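Local coordinates for mannosylglycerate hydrolase MGH1-like glycoside hydrolase domain-containing protein (Thermus thermophilus HB8, PDB 4WVA), which hydrolyses mannosylglycerate, a solute made under osmotic stress, to mannose and glycerate, and probably cleaves glucosylglycerate with similar efficiency, at residues E328-T340 / Y349-V362. Residues are numbered along the deposited sequence; the frame is centred on the assembly and turned at random. Where two conformers were deposited one is given.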
# COMPACT_ATOMS: atom_id res chain seq x y z
N GLU A 328 -7.58 29.82 3.42
CA GLU A 328 -8.68 30.79 3.24
C GLU A 328 -8.78 31.73 4.44
O GLU A 328 -9.38 32.80 4.33
CB GLU A 328 -10.02 30.07 3.07
CG GLU A 328 -10.14 29.18 1.83
CD GLU A 328 -11.51 28.52 1.71
OE1 GLU A 328 -12.28 28.54 2.69
OE2 GLU A 328 -11.83 27.97 0.63
N LYS A 329 -8.25 31.31 5.58
CA LYS A 329 -8.38 32.05 6.84
C LYS A 329 -7.09 32.65 7.39
O LYS A 329 -7.13 33.62 8.15
CB LYS A 329 -9.02 31.15 7.90
CG LYS A 329 -10.49 30.85 7.63
CD LYS A 329 -11.27 32.13 7.38
CE LYS A 329 -12.76 31.93 7.58
NZ LYS A 329 -13.46 33.25 7.50
N ALA A 330 -5.95 32.06 7.02
CA ALA A 330 -4.64 32.56 7.44
C ALA A 330 -3.82 32.98 6.23
O ALA A 330 -3.75 32.25 5.25
CB ALA A 330 -3.90 31.49 8.22
N ARG A 331 -3.15 34.13 6.31
CA ARG A 331 -2.27 34.57 5.24
C ARG A 331 -1.12 33.59 5.00
O ARG A 331 -0.76 33.31 3.86
CB ARG A 331 -1.70 35.97 5.51
CG ARG A 331 -0.51 36.39 4.64
CD ARG A 331 -0.71 36.34 3.12
NE ARG A 331 0.55 36.56 2.38
CZ ARG A 331 1.41 35.61 1.98
NH1 ARG A 331 1.18 34.30 2.20
NH2 ARG A 331 2.52 35.97 1.33
N TYR A 332 -0.55 33.08 6.09
CA TYR A 332 0.64 32.24 6.02
C TYR A 332 0.29 30.81 6.39
O TYR A 332 -0.27 30.58 7.45
CB TYR A 332 1.73 32.76 6.96
CG TYR A 332 2.25 34.11 6.56
CD1 TYR A 332 1.86 35.25 7.25
CD2 TYR A 332 3.09 34.26 5.48
CE1 TYR A 332 2.31 36.49 6.89
CE2 TYR A 332 3.55 35.51 5.09
CZ TYR A 332 3.15 36.63 5.81
OH TYR A 332 3.60 37.90 5.45
N LEU A 333 0.60 29.87 5.50
CA LEU A 333 0.51 28.46 5.82
C LEU A 333 1.82 28.05 6.45
O LEU A 333 2.85 28.69 6.21
CB LEU A 333 0.28 27.63 4.55
CG LEU A 333 -1.09 27.75 3.87
CD1 LEU A 333 -1.12 26.84 2.66
CD2 LEU A 333 -2.22 27.42 4.83
N LEU A 334 1.85 27.00 7.28
CA LEU A 334 0.71 26.20 7.72
C LEU A 334 0.50 26.47 9.21
O LEU A 334 1.38 26.20 10.02
CB LEU A 334 1.05 24.73 7.54
CG LEU A 334 -0.04 23.71 7.84
CD1 LEU A 334 -1.15 23.76 6.83
CD2 LEU A 334 0.59 22.31 7.87
N PRO A 335 -0.66 27.01 9.60
CA PRO A 335 -0.87 27.17 11.05
C PRO A 335 -0.85 25.82 11.76
O PRO A 335 -1.17 24.79 11.16
CB PRO A 335 -2.24 27.83 11.17
CG PRO A 335 -2.82 27.82 9.82
CD PRO A 335 -1.79 27.49 8.80
N SER A 336 -0.45 25.84 13.03
CA SER A 336 -0.32 24.61 13.81
C SER A 336 -1.65 23.99 14.21
O SER A 336 -1.69 22.81 14.57
CB SER A 336 0.64 24.81 14.98
OG SER A 336 0.38 26.02 15.72
N VAL A 337 -2.71 24.79 14.17
CA VAL A 337 -4.06 24.27 14.32
C VAL A 337 -4.98 24.96 13.35
O VAL A 337 -4.72 26.09 12.91
CB VAL A 337 -4.63 24.40 15.75
CG1 VAL A 337 -3.72 23.74 16.77
CG2 VAL A 337 -4.88 25.85 16.12
N ASP A 338 -6.05 24.26 12.98
CA ASP A 338 -7.07 24.78 12.09
C ASP A 338 -7.47 26.18 12.57
O ASP A 338 -7.89 26.35 13.72
CB ASP A 338 -8.26 23.80 12.11
CG ASP A 338 -9.42 24.21 11.21
OD1 ASP A 338 -9.48 25.35 10.70
OD2 ASP A 338 -10.31 23.35 11.02
N PRO A 339 -7.34 27.20 11.69
CA PRO A 339 -7.62 28.56 12.13
C PRO A 339 -9.08 28.81 12.50
O PRO A 339 -9.39 29.85 13.11
CB PRO A 339 -7.19 29.44 10.94
CG PRO A 339 -7.01 28.52 9.79
CD PRO A 339 -6.77 27.14 10.34
N THR A 340 -9.97 27.88 12.14
CA THR A 340 -11.38 27.96 12.57
C THR A 340 -11.66 27.20 13.86
O THR A 340 -12.80 27.20 14.33
CB THR A 340 -12.36 27.47 11.48
OG1 THR A 340 -12.18 26.07 11.24
CG2 THR A 340 -12.19 28.23 10.20
N TYR A 349 2.41 29.36 20.65
CA TYR A 349 3.24 28.16 20.60
C TYR A 349 2.67 27.17 19.57
O TYR A 349 2.74 27.44 18.38
CB TYR A 349 3.40 27.59 22.02
CG TYR A 349 4.64 26.77 22.32
CD1 TYR A 349 5.86 27.01 21.70
CD2 TYR A 349 4.62 25.81 23.32
CE1 TYR A 349 7.00 26.28 22.03
CE2 TYR A 349 5.75 25.09 23.65
CZ TYR A 349 6.94 25.31 23.00
OH TYR A 349 8.07 24.58 23.34
N TRP A 350 2.13 26.03 20.02
CA TRP A 350 1.55 25.03 19.10
C TRP A 350 0.04 25.09 18.92
O TRP A 350 -0.56 24.15 18.42
CB TRP A 350 2.01 23.63 19.55
CG TRP A 350 3.46 23.40 19.34
CD1 TRP A 350 4.44 23.54 20.25
CD2 TRP A 350 4.09 22.98 18.13
NE1 TRP A 350 5.66 23.24 19.70
CE2 TRP A 350 5.47 22.89 18.39
CE3 TRP A 350 3.62 22.66 16.86
CZ2 TRP A 350 6.39 22.50 17.43
CZ3 TRP A 350 4.55 22.30 15.88
CH2 TRP A 350 5.90 22.21 16.18
N ARG A 351 -0.58 26.21 19.27
CA ARG A 351 -2.01 26.36 19.19
C ARG A 351 -2.46 27.28 18.05
O ARG A 351 -3.55 27.83 18.08
CB ARG A 351 -2.54 26.87 20.55
CG ARG A 351 -2.08 25.98 21.69
CD ARG A 351 -2.64 26.42 23.03
NE ARG A 351 -4.06 26.17 23.18
CZ ARG A 351 -4.61 25.05 23.66
NH1 ARG A 351 -3.87 24.00 23.98
NH2 ARG A 351 -5.94 25.00 23.80
N GLY A 352 -1.62 27.42 17.01
CA GLY A 352 -1.95 28.30 15.89
C GLY A 352 -0.77 28.80 15.07
O GLY A 352 -0.85 28.86 13.83
N PRO A 353 0.32 29.20 15.73
CA PRO A 353 1.48 29.69 14.98
C PRO A 353 2.05 28.73 13.92
O PRO A 353 1.88 27.51 14.02
CB PRO A 353 2.51 29.94 16.07
CG PRO A 353 1.69 30.34 17.24
CD PRO A 353 0.52 29.40 17.19
N VAL A 354 2.70 29.32 12.92
CA VAL A 354 3.40 28.63 11.84
C VAL A 354 4.79 28.25 12.30
O VAL A 354 5.53 29.05 12.91
CB VAL A 354 3.52 29.54 10.58
CG1 VAL A 354 4.38 28.89 9.49
CG2 VAL A 354 2.14 29.87 9.99
N TRP A 355 5.17 27.02 12.01
CA TRP A 355 6.48 26.48 12.36
C TRP A 355 7.21 26.03 11.12
O TRP A 355 6.67 25.35 10.25
CB TRP A 355 6.33 25.28 13.29
CG TRP A 355 5.83 25.61 14.67
CD1 TRP A 355 4.56 25.97 15.04
CD2 TRP A 355 6.60 25.61 15.86
NE1 TRP A 355 4.50 26.19 16.40
CE2 TRP A 355 5.74 25.97 16.93
CE3 TRP A 355 7.94 25.33 16.14
CZ2 TRP A 355 6.18 26.03 18.24
CZ3 TRP A 355 8.38 25.41 17.44
CH2 TRP A 355 7.50 25.75 18.48
N ILE A 356 8.48 26.38 11.04
CA ILE A 356 9.23 26.12 9.83
C ILE A 356 9.49 24.63 9.60
O ILE A 356 9.46 24.16 8.45
CB ILE A 356 10.56 26.91 9.83
CG1 ILE A 356 10.31 28.41 10.01
CG2 ILE A 356 11.34 26.69 8.55
CD1 ILE A 356 9.43 29.09 8.99
N ASN A 357 9.81 23.89 10.66
CA ASN A 357 10.07 22.46 10.50
C ASN A 357 8.85 21.68 9.97
O ASN A 357 8.98 20.76 9.14
CB ASN A 357 10.60 21.84 11.79
CG ASN A 357 9.56 21.76 12.89
OD1 ASN A 357 8.78 22.70 13.09
ND2 ASN A 357 9.54 20.66 13.62
N VAL A 358 7.66 22.05 10.45
CA VAL A 358 6.42 21.41 10.00
C VAL A 358 6.08 21.86 8.57
O VAL A 358 5.68 21.04 7.74
CB VAL A 358 5.26 21.63 10.99
CG1 VAL A 358 3.97 21.03 10.46
CG2 VAL A 358 5.63 21.01 12.34
N ASN A 359 6.25 23.15 8.25
CA ASN A 359 6.09 23.57 6.86
C ASN A 359 6.96 22.73 5.93
O ASN A 359 6.53 22.31 4.85
CB ASN A 359 6.47 25.05 6.64
CG ASN A 359 5.31 26.02 6.80
OD1 ASN A 359 5.17 27.01 6.01
ND2 ASN A 359 4.50 25.78 7.76
N TRP A 360 8.21 22.52 6.35
CA TRP A 360 9.16 21.74 5.56
C TRP A 360 8.72 20.27 5.39
O TRP A 360 8.67 19.76 4.26
CB TRP A 360 10.57 21.86 6.14
CG TRP A 360 11.55 21.02 5.37
CD1 TRP A 360 12.07 21.29 4.13
CD2 TRP A 360 12.08 19.77 5.77
NE1 TRP A 360 12.90 20.26 3.74
CE2 TRP A 360 12.92 19.32 4.73
CE3 TRP A 360 11.94 18.97 6.92
CZ2 TRP A 360 13.60 18.11 4.80
CZ3 TRP A 360 12.62 17.77 6.99
CH2 TRP A 360 13.44 17.35 5.93
N MET A 361 8.38 19.59 6.49
CA MET A 361 7.99 18.17 6.38
C MET A 361 6.72 18.02 5.55
O MET A 361 6.59 17.09 4.75
CB MET A 361 7.78 17.52 7.73
CG MET A 361 9.05 17.31 8.51
SD MET A 361 8.82 16.49 10.10
CE MET A 361 8.15 17.81 11.08
N VAL A 362 5.76 18.92 5.75
CA VAL A 362 4.49 18.84 5.02
C VAL A 362 4.67 19.20 3.53
O VAL A 362 4.05 18.57 2.69
CB VAL A 362 3.40 19.69 5.71
CG1 VAL A 362 2.11 19.69 4.92
CG2 VAL A 362 3.17 19.14 7.10
O HOH W 1 3.69 24.99 10.48
O HOH W 2 -0.86 21.60 17.56
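Ser-336 OG sits between two backbone groups at Gly-352 and Pro-353, giving a hydrogen bond to Pro-353 O (2.7 Å), on a lone pair in the carbonyl plane, and accepting one from Gly-352 N (2.8 Å, bent to 138°). A chi1 of 46° sets OG between its own N and carbonyl carbon, facing that backbone, while Ser-336 N adds weak bonds to the carbonyls of both residues. With an alanine in its place, Gly-352 N would probably lose its acceptor and Pro-353 O its hydroxyl donor. Further along, Val-354 CG2 touches Tyr-332 O and its CG1 Leu-333 O (both 3.6 Å); the side chains of Leu-334, which follows a cis peptide bond, and Val-362 cross at about a right angle, CD2 to CG2 4.2 Å. Within the (alpha/alpha)6-barrel, the loop after helix 313-327 is thus fastened to the lead-in of helix 356-368. A water donates to Leu-334 O (2.6 Å) and accepts from Trp-355 N, the N-cap residue. Ser-336 CB touches the Trp-350 and Trp-355 rings, which stack face to face, and Trp-355 NE1 donates to Tyr-349 O (2.9 Å). Tyr-349 and Trp-350 probably bind substrate; Tyr-349 OH is hydrogen-bonded to Asp-165, the likely proton donor.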